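Local coordinates for protein sucrose 6(F)-phosphate phosphorylase (Thermoanaerobacterium thermosaccharolyticum DSM 571, PDB 6S9V) that is a phosphorylase of the alpha-amylase superfamily, built around a closed eight-stranded TIM barrel, at residues L97-V102 / V208-V213; Y271-P276 / F303-C308. All coordinates share one frame; numbering follows the deposited sequence.

Interaction 1 of 2, residues L97-V102 / V208-V213. With BTB (2-[bis-(2-hydroxy-ethyl)-amino]-2-hydroxymethyl-propane-1,3-diol), chain C.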
ATOM      1  N   LEU A  97       2.980  -1.465  10.422  1.00 19.32           N
ATOM      2  CA  LEU A  97       2.930  -2.402  11.535  1.00 20.04           C
ATOM      3  C   LEU A  97       2.532  -3.758  10.968  1.00 19.78           C
ATOM      4  O   LEU A  97       1.466  -3.892  10.356  1.00 19.15           O
ATOM      5  CB  LEU A  97       1.935  -1.940  12.602  1.00 21.33           C
ATOM      6  CG  LEU A  97       1.735  -2.881  13.788  1.00 23.98           C
ATOM      7  CD1 LEU A  97       3.074  -3.117  14.493  1.00 24.96           C
ATOM      8  CD2 LEU A  97       0.703  -2.313  14.747  1.00 24.78           C
ATOM      9  N   MET A  98       3.404  -4.749  11.126  1.00 20.26           N
ATOM     10  CA  MET A  98       3.125  -6.093  10.613  1.00 19.86           C
ATOM     11  C   MET A  98       2.292  -6.826  11.660  1.00 20.27           C
ATOM     12  O   MET A  98       2.774  -7.655  12.440  1.00 20.13           O
ATOM     13  CB  MET A  98       4.418  -6.819  10.276  1.00 19.63           C
ATOM     14  CG  MET A  98       4.913  -6.556   8.833  1.00 20.59           C
ATOM     15  SD  MET A  98       5.123  -4.815   8.331  1.00 20.01           S
ATOM     16  CE  MET A  98       6.575  -4.345   9.284  1.00 20.04           C
ATOM     17  N   VAL A  99       0.993  -6.512  11.672  1.00 21.60           N
ATOM     18  CA  VAL A  99       0.123  -7.089  12.684  1.00 23.35           C
ATOM     19  C   VAL A  99      -0.003  -8.599  12.528  1.00 24.21           C
ATOM     20  O   VAL A  99      -0.407  -9.278  13.478  1.00 25.93           O
ATOM     21  CB  VAL A  99      -1.289  -6.460  12.671  1.00 22.87           C
ATOM     22  CG1 VAL A  99      -1.248  -5.022  13.157  1.00 22.87           C
ATOM     23  CG2 VAL A  99      -1.913  -6.551  11.285  1.00 22.08           C
ATOM     24  N   ASN A 100       0.323  -9.150  11.354  1.00 21.16           N
ATOM     25  CA  ASN A 100       0.088 -10.568  11.113  1.00 20.24           C
ATOM     26  C   ASN A 100       1.275 -11.454  11.465  1.00 20.67           C
ATOM     27  O   ASN A 100       1.072 -12.629  11.783  1.00 20.25           O
ATOM     28  CB  ASN A 100      -0.293 -10.812   9.642  1.00 20.93           C
ATOM     29  CG  ASN A 100      -0.673 -12.263   9.365  1.00 22.81           C
ATOM     30  OD1 ASN A 100      -1.694 -12.754   9.847  1.00 22.41           O
ATOM     31  ND2 ASN A 100       0.143 -12.951   8.568  1.00 23.61           N
ATOM     32  N   HIS A 101       2.504 -10.939  11.418  1.00 21.81           N
ATOM     33  CA  HIS A 101       3.660 -11.824  11.541  1.00 21.23           C
ATOM     34  C   HIS A 101       4.900 -11.057  11.972  1.00 20.17           C
ATOM     35  O   HIS A 101       4.985  -9.832  11.836  1.00 19.71           O
ATOM     36  CB  HIS A 101       3.930 -12.565  10.224  1.00 20.25           C
ATOM     37  CG  HIS A 101       3.962 -11.669   9.023  1.00 19.88           C
ATOM     38  ND1 HIS A 101       2.918 -11.590   8.126  1.00 20.52           N
ATOM     39  CD2 HIS A 101       4.913 -10.815   8.572  1.00 20.15           C
ATOM     40  CE1 HIS A 101       3.223 -10.723   7.175  1.00 21.51           C
ATOM     41  NE2 HIS A 101       4.430 -10.240   7.423  1.00 20.05           N
ATOM     42  N   VAL A 102       5.869 -11.818  12.492  1.00 19.76           N
ATOM     43  CA  VAL A 102       7.152 -11.305  12.964  1.00 19.39           C
ATOM     44  C   VAL A 102       8.246 -12.256  12.485  1.00 18.76           C
ATOM     45  O   VAL A 102       8.000 -13.427  12.190  1.00 19.56           O
ATOM     46  CB  VAL A 102       7.161 -11.169  14.509  1.00 21.42           C
ATOM     47  CG1 VAL A 102       7.150 -12.547  15.168  1.00 19.87           C
ATOM     48  CG2 VAL A 102       8.337 -10.335  14.988  1.00 24.78           C
ATOM     49  N   VAL A 208      -0.274   4.739  10.639  1.00 19.47           N
ATOM     50  CA  VAL A 208       0.290   3.395  10.664  1.00 20.98           C
ATOM     51  C   VAL A 208      -0.512   2.520   9.715  1.00 20.14           C
ATOM     52  O   VAL A 208      -1.736   2.392   9.856  1.00 20.03           O
ATOM     53  CB  VAL A 208       0.313   2.791  12.075  1.00 24.22           C
ATOM     54  CG1 VAL A 208       0.640   1.303  12.020  1.00 26.13           C
ATOM     55  CG2 VAL A 208       1.353   3.509  12.925  1.00 24.55           C
ATOM     56  N   ARG A 209       0.182   1.902   8.768  1.00 18.46           N
ATOM     57  CA  ARG A 209      -0.411   0.965   7.832  1.00 19.19           C
ATOM     58  C   ARG A 209      -0.418  -0.420   8.464  1.00 19.70           C
ATOM     59  O   ARG A 209       0.624  -0.914   8.903  1.00 18.95           O
ATOM     60  CB  ARG A 209       0.402   0.959   6.535  1.00 19.24           C
ATOM     61  CG  ARG A 209       0.005  -0.071   5.473  1.00 20.53           C
ATOM     62  CD  ARG A 209       0.985   0.045   4.297  1.00 19.94           C
ATOM     63  NE  ARG A 209       0.660  -0.794   3.142  1.00 20.18           N
ATOM     64  CZ  ARG A 209       0.943  -2.091   3.043  1.00 21.80           C
ATOM     65  NH1 ARG A 209       1.537  -2.728   4.051  1.00 22.84           N
ATOM     66  NH2 ARG A 209       0.622  -2.752   1.938  1.00 21.47           N
ATOM     67  N   LEU A 210      -1.591  -1.045   8.510  1.00 19.38           N
ATOM     68  CA  LEU A 210      -1.727  -2.399   9.040  1.00 20.44           C
ATOM     69  C   LEU A 210      -1.524  -3.386   7.897  1.00 21.65           C
ATOM     70  O   LEU A 210      -2.449  -3.685   7.137  1.00 21.15           O
ATOM     71  CB  LEU A 210      -3.087  -2.584   9.697  1.00 20.71           C
ATOM     72  CG  LEU A 210      -3.386  -1.690  10.904  1.00 21.70           C
ATOM     73  CD1 LEU A 210      -4.616  -2.189  11.619  1.00 23.11           C
ATOM     74  CD2 LEU A 210      -2.215  -1.619  11.874  1.00 19.95           C
ATOM     75  N   ASP A 211      -0.312  -3.924   7.803  1.00 21.06           N
ATOM     76  CA  ASP A 211       0.030  -4.846   6.734  1.00 19.42           C
ATOM     77  C   ASP A 211      -0.707  -6.172   6.906  1.00 19.21           C
ATOM     78  O   ASP A 211      -0.746  -6.734   8.003  1.00 20.91           O
ATOM     79  CB  ASP A 211       1.540  -5.085   6.733  1.00 19.31           C
ATOM     80  CG  ASP A 211       1.959  -6.143   5.734  1.00 20.09           C
ATOM     81  OD1 ASP A 211       1.820  -5.899   4.520  1.00 21.20           O
ATOM     82  OD2 ASP A 211       2.440  -7.214   6.161  1.00 20.83           O
ATOM     83  N   ALA A 212      -1.293  -6.667   5.814  1.00 19.23           N
ATOM     84  CA  ALA A 212      -1.881  -8.002   5.778  1.00 20.55           C
ATOM     85  C   ALA A 212      -2.899  -8.194   6.899  1.00 20.84           C
ATOM     86  O   ALA A 212      -3.079  -9.297   7.409  1.00 20.74           O
ATOM     87  CB  ALA A 212      -0.793  -9.081   5.847  1.00 21.42           C
ATOM     88  N   VAL A 213      -3.600  -7.120   7.272  1.00 20.98           N
ATOM     89  CA  VAL A 213      -4.505  -7.208   8.415  1.00 21.94           C
ATOM     90  C   VAL A 213      -5.612  -8.224   8.156  1.00 22.69           C
ATOM     91  O   VAL A 213      -6.114  -8.861   9.093  1.00 23.53           O
ATOM     92  CB  VAL A 213      -5.075  -5.813   8.750  1.00 24.65           C
ATOM     93  CG1 VAL A 213      -5.994  -5.314   7.645  1.00 23.67           C
ATOM     94  CG2 VAL A 213      -5.800  -5.847  10.101  1.00 28.96           C
TER
HETATM   95  C1  BTB C 601       3.570 -10.741   2.892  1.00 29.00           C
HETATM   96  O1  BTB C 601       4.759 -11.070   2.229  1.00 30.56           O
HETATM   97  C2  BTB C 601       3.232  -9.260   2.647  1.00 29.34           C
HETATM   98  C3  BTB C 601       4.180  -8.391   3.472  1.00 23.81           C
HETATM   99  O3  BTB C 601       4.048  -8.733   4.841  1.00 21.72           O
HETATM  100  C4  BTB C 601       1.806  -9.000   3.149  1.00 28.27           C
HETATM  101  O4  BTB C 601       1.473  -7.689   2.786  1.00 27.59           O
HETATM  102  N   BTB C 601       3.301  -8.904   1.202  1.00 39.78           N
HETATM  103  C5  BTB C 601       2.585  -9.872   0.363  1.00 50.76           C
HETATM  104  C6  BTB C 601       2.055  -9.156  -0.883  1.00 58.87           C
HETATM  105  O6  BTB C 601       1.120  -8.184  -0.485  1.00 62.03           O
HETATM  106  C7  BTB C 601       4.644  -8.695   0.666  1.00 41.26           C
HETATM  107  C8  BTB C 601       4.945  -7.186   0.553  1.00 45.43           C
HETATM  108  O8  BTB C 601       3.755  -6.484   0.283  1.00 48.99           O
HETATM  109  O   HOH W   1       1.530  -8.081   8.790  1.00 20.80           O

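Interaction 2 of 2, residues Y271-P276 / F303-C308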
ATOM      1  N   TYR A 271      -7.143   1.821   1.441  1.00 17.82           N
ATOM      2  CA  TYR A 271      -6.496   2.145   0.184  1.00 18.42           C
ATOM      3  C   TYR A 271      -7.484   2.003  -0.964  1.00 18.89           C
ATOM      4  O   TYR A 271      -8.293   1.071  -0.994  1.00 19.82           O
ATOM      5  CB  TYR A 271      -5.316   1.219  -0.088  1.00 18.85           C
ATOM      6  CG  TYR A 271      -4.071   1.517   0.698  1.00 19.58           C
ATOM      7  CD1 TYR A 271      -3.252   2.584   0.350  1.00 19.37           C
ATOM      8  CD2 TYR A 271      -3.695   0.714   1.764  1.00 20.99           C
ATOM      9  CE1 TYR A 271      -2.096   2.852   1.056  1.00 22.23           C
ATOM     10  CE2 TYR A 271      -2.546   0.974   2.478  1.00 22.79           C
ATOM     11  CZ  TYR A 271      -1.747   2.043   2.117  1.00 24.23           C
ATOM     12  OH  TYR A 271      -0.603   2.311   2.823  1.00 25.47           O
ATOM     13  N   ASP A 272      -7.376   2.892  -1.937  1.00 17.47           N
ATOM     14  CA  ASP A 272      -8.176   2.779  -3.152  1.00 17.74           C
ATOM     15  C   ASP A 272      -7.463   1.802  -4.085  1.00 17.86           C
ATOM     16  O   ASP A 272      -6.586   2.181  -4.856  1.00 18.43           O
ATOM     17  CB  ASP A 272      -8.369   4.142  -3.801  1.00 19.64           C
ATOM     18  CG  ASP A 272      -9.406   4.109  -4.912  1.00 20.01           C
ATOM     19  OD1 ASP A 272      -9.601   3.026  -5.499  1.00 20.71           O
ATOM     20  OD2 ASP A 272     -10.039   5.154  -5.183  1.00 19.99           O
ATOM     21  N   PHE A 273      -7.831   0.525  -3.995  1.00 19.04           N
ATOM     22  CA  PHE A 273      -7.227  -0.509  -4.833  1.00 18.42           C
ATOM     23  C   PHE A 273      -7.991  -0.751  -6.130  1.00 19.00           C
ATOM     24  O   PHE A 273      -7.619  -1.650  -6.898  1.00 21.39           O
ATOM     25  CB  PHE A 273      -7.104  -1.813  -4.043  1.00 16.74           C
ATOM     26  CG  PHE A 273      -5.979  -1.810  -3.013  1.00 17.53           C
ATOM     27  CD1 PHE A 273      -4.722  -1.279  -3.312  1.00 18.63           C
ATOM     28  CD2 PHE A 273      -6.191  -2.333  -1.749  1.00 18.11           C
ATOM     29  CE1 PHE A 273      -3.699  -1.290  -2.372  1.00 18.97           C
ATOM     30  CE2 PHE A 273      -5.175  -2.346  -0.802  1.00 18.89           C
ATOM     31  CZ  PHE A 273      -3.931  -1.824  -1.107  1.00 19.57           C
ATOM     32  N   ILE A 274      -9.032   0.027  -6.398  1.00 16.72           N
ATOM     33  CA  ILE A 274      -9.803  -0.083  -7.636  1.00 18.46           C
ATOM     34  C   ILE A 274      -9.326   0.945  -8.657  1.00 18.93           C
ATOM     35  O   ILE A 274      -9.325   0.671  -9.869  1.00 18.36           O
ATOM     36  CB  ILE A 274     -11.301   0.076  -7.342  1.00 19.38           C
ATOM     37  CG1 ILE A 274     -11.816  -1.130  -6.554  1.00 18.59           C
ATOM     38  CG2 ILE A 274     -12.106   0.228  -8.624  1.00 20.93           C
ATOM     39  CD1 ILE A 274     -13.133  -0.888  -5.854  1.00 18.11           C
ATOM     40  N   LEU A 275      -8.927   2.127  -8.190  1.00 19.71           N
ATOM     41  CA  LEU A 275      -8.512   3.184  -9.108  1.00 19.56           C
ATOM     42  C   LEU A 275      -7.314   2.817  -9.980  1.00 18.55           C
ATOM     43  O   LEU A 275      -7.289   3.245 -11.147  1.00 18.61           O
ATOM     44  CB  LEU A 275      -8.197   4.455  -8.315  1.00 20.29           C
ATOM     45  CG  LEU A 275      -8.011   5.741  -9.116  1.00 22.17           C
ATOM     46  CD1 LEU A 275      -9.307   6.225  -9.737  1.00 20.83           C
ATOM     47  CD2 LEU A 275      -7.397   6.819  -8.226  1.00 22.75           C
ATOM     48  N   PRO A 276      -6.288   2.108  -9.496  1.00 17.54           N
ATOM     49  CA  PRO A 276      -5.118   1.859 -10.373  1.00 17.42           C
ATOM     50  C   PRO A 276      -5.489   1.163 -11.677  1.00 18.66           C
ATOM     51  O   PRO A 276      -5.107   1.628 -12.761  1.00 20.04           O
ATOM     52  CB  PRO A 276      -4.188   1.017  -9.485  1.00 17.68           C
ATOM     53  CG  PRO A 276      -4.577   1.405  -8.067  1.00 18.90           C
ATOM     54  CD  PRO A 276      -6.069   1.612  -8.127  1.00 18.51           C
ATOM     55  N   PHE A 303      -6.872   6.444   0.604  1.00 19.22           N
ATOM     56  CA  PHE A 303      -5.574   6.841   0.083  1.00 21.03           C
ATOM     57  C   PHE A 303      -5.480   6.344  -1.349  1.00 22.07           C
ATOM     58  O   PHE A 303      -5.614   5.139  -1.594  1.00 20.96           O
ATOM     59  CB  PHE A 303      -4.451   6.272   0.935  1.00 20.43           C
ATOM     60  CG  PHE A 303      -4.243   7.012   2.217  1.00 20.38           C
ATOM     61  CD1 PHE A 303      -5.165   6.911   3.242  1.00 20.95           C
ATOM     62  CD2 PHE A 303      -3.130   7.809   2.394  1.00 22.26           C
ATOM     63  CE1 PHE A 303      -4.972   7.590   4.432  1.00 22.94           C
ATOM     64  CE2 PHE A 303      -2.931   8.492   3.577  1.00 23.33           C
ATOM     65  CZ  PHE A 303      -3.855   8.387   4.597  1.00 23.47           C
ATOM     66  N   THR A 304      -5.295   7.268  -2.290  1.00 22.52           N
ATOM     67  CA  THR A 304      -5.248   6.898  -3.696  1.00 21.46           C
ATOM     68  C   THR A 304      -3.814   6.681  -4.159  1.00 19.14           C
ATOM     69  O   THR A 304      -2.850   7.190  -3.579  1.00 17.48           O
ATOM     70  CB  THR A 304      -5.898   7.957  -4.588  1.00 21.32           C
ATOM     71  OG1 THR A 304      -5.128   9.166  -4.552  1.00 21.37           O
ATOM     72  CG2 THR A 304      -7.323   8.235  -4.148  1.00 21.12           C
ATOM     73  N   MET A 305      -3.690   5.905  -5.229  1.00 17.61           N
ATOM     74  CA  MET A 305      -2.392   5.596  -5.797  1.00 17.72           C
ATOM     75  C   MET A 305      -2.624   5.171  -7.231  1.00 18.06           C
ATOM     76  O   MET A 305      -3.735   4.804  -7.617  1.00 18.72           O
ATOM     77  CB  MET A 305      -1.691   4.487  -5.016  1.00 21.89           C
ATOM     78  CG  MET A 305      -2.340   3.122  -5.236  1.00 29.89           C
ATOM     79  SD  MET A 305      -1.866   1.911  -4.001  1.00 34.24           S
ATOM     80  CE  MET A 305      -3.206   2.137  -2.840  1.00 38.39           C
ATOM     81  N   LEU A 306      -1.561   5.249  -8.025  1.00 19.01           N
ATOM     82  CA  LEU A 306      -1.488   4.490  -9.264  1.00 19.49           C
ATOM     83  C   LEU A 306      -0.576   3.287  -9.049  1.00 17.60           C
ATOM     84  O   LEU A 306      -1.040   2.145  -9.073  1.00 17.04           O
ATOM     85  CB  LEU A 306      -0.997   5.376 -10.413  1.00 20.20           C
ATOM     86  CG  LEU A 306      -1.847   6.613 -10.731  1.00 19.25           C
ATOM     87  CD1 LEU A 306      -1.234   7.421 -11.862  1.00 19.49           C
ATOM     88  CD2 LEU A 306      -3.269   6.236 -11.083  1.00 18.29           C
ATOM     89  N   ASP A 307       0.700   3.544  -8.764  1.00 17.52           N
ATOM     90  CA  ASP A 307       1.655   2.520  -8.382  1.00 18.78           C
ATOM     91  C   ASP A 307       1.901   2.539  -6.871  1.00 19.70           C
ATOM     92  O   ASP A 307       1.643   3.527  -6.178  1.00 18.20           O
ATOM     93  CB  ASP A 307       2.984   2.694  -9.134  1.00 18.64           C
ATOM     94  CG  ASP A 307       3.524   4.120  -9.096  1.00 19.99           C
ATOM     95  OD1 ASP A 307       2.835   5.034  -8.592  1.00 20.38           O
ATOM     96  OD2 ASP A 307       4.669   4.325  -9.569  1.00 19.51           O
ATOM     97  N   CYS A 308       2.364   1.401  -6.366  1.00 20.24           N
ATOM     98  CA  CYS A 308       2.856   1.255  -4.999  1.00 19.80           C
ATOM     99  C   CYS A 308       3.959   0.199  -5.037  1.00 18.52           C
ATOM    100  O   CYS A 308       4.450  -0.162  -6.110  1.00 18.19           O
ATOM    101  CB  CYS A 308       1.708   0.905  -4.043  1.00 21.48           C
ATOM    102  SG  CYS A 308       0.977  -0.726  -4.288  1.00 21.40           S
TER
HETATM  103  O   HOH W   2      -5.800   4.492  -5.966  1.00 27.62           O

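Interaction 1 of 2, residues L97-V102 / V208-V213
L97 and L210 form a parallel bridge late in the third and fourth strands of the TIM barrel, where the chain runs on into loops that line a ligand pocket. The bridge is made by the backbone: L97 N donates to R209 O at 2.9 Å, almost straight at 173°, and D211 N returns the bond to L97 O at 3.1 Å. Beside it, L97 CB packs on V208 CG1 (3.5 Å), L210 lies alongside L97 and also reaches V99, and helix 187-202 covers L97.

Beyond the strands the contact turns polar. R209-L210-D211 fits the Arg-x-Asp signature of this strand in the alpha-amylase family. D211 has CG anti to its backbone N (chi1 174°), which carries the carboxylate across toward H101; the H101 ring stands nearly perpendicular to it, their planes 84° apart. The two oxygens of D211 each accept from a hydroxyl of BTB, OD1 from O4 at 2.5 Å and OD2 from O3 at 2.6 Å. H101 NE2 adds a weak bond to the same O3, and D63, H309 and D310 also hydrogen-bond to BTB. D211 OD1 lies close to the plane of the R209 guanidinium, and NH1 meets it on its anti side in a salt bridge, though D96 is the stronger partner of R209. At the ring's other nitrogen, N100 ND2 lies in the ring plane and donates to H101 ND1 (3.1 Å), fixing the ring's rotation. A water accepts from N100 N and donates to D211 O and, at 2.9 Å, to D211 OD2.

Interaction 2 of 2, residues Y271-P276 / F303-C308
Y271 and F303 make the parallel bridge between the sixth and seventh strands of the barrel, and M305 packs beside it, just past the end of the bridge, where the two chains leave the sheet. The one direct backbone bond between the segments runs from D272 N to F303 O, 2.9 Å long and nearly linear at 177°.

The tight part centres on the M305 methyl. The M305 side chain crosses that of Y271 at about a right angle, with M305 CE 3.2 Å from Y271 CD1 and 3.5 Å from F273 CE1. A bend at chi3 (93°) brings CE to the near atoms of both rings, which it meets obliquely. The sulfur joins in a Met-aromatic contact, SD sitting obliquely 5.2 Å from the centroid of the F273 ring, while Y271 CB lies over one face of that ring, toward its rim. At the far end the P276 ring rests on the opposing backbone, CB being 3.4 Å from L306 O.

Between these ends the fit is looser, though the whole contact is buried. L275 meets T304 only through methyl-to-carbon packing, CD2 to CB at 4.1 Å, and a water spans the separation of the backbones, accepting from M305 N at 2.6 Å and donating to D272 O. D272 precedes the turn into helix 275-285, and its OD1 caps it, taking L275 N at 2.9 Å from above the carboxylate plane and I274 N nearly along the C-O bond. Y294 also bonds OD1, and R298 bridges to OD2.

Around the contact, strand 388-392, next to that of F303, also touches Y271 through Q390, strand 248-251 touches both through L250, and helix 372-384 packs against L306.

Followed from the N terminus, the chain first closes interaction 1, which brings 97-102 and 208-213 together across an excursion of 105 residues. In it strand 179-181 comes back to pair antiparallel with 101-103, which begins in the first segment, and helix 187-202 follows. Only after it is shut does interaction 2 open, closing a much shorter loop of 26 residues that carries most of helix 275-285 and all of helix 289-295. The two are therefore in series, neither nested nor crossed. They tie strand three to strand four and strand six to strand seven of one barrel, with strand 248-251 between. Their centres lie about 19 Å apart, yet R209 CD packs 3.1 Å from Y271 OH.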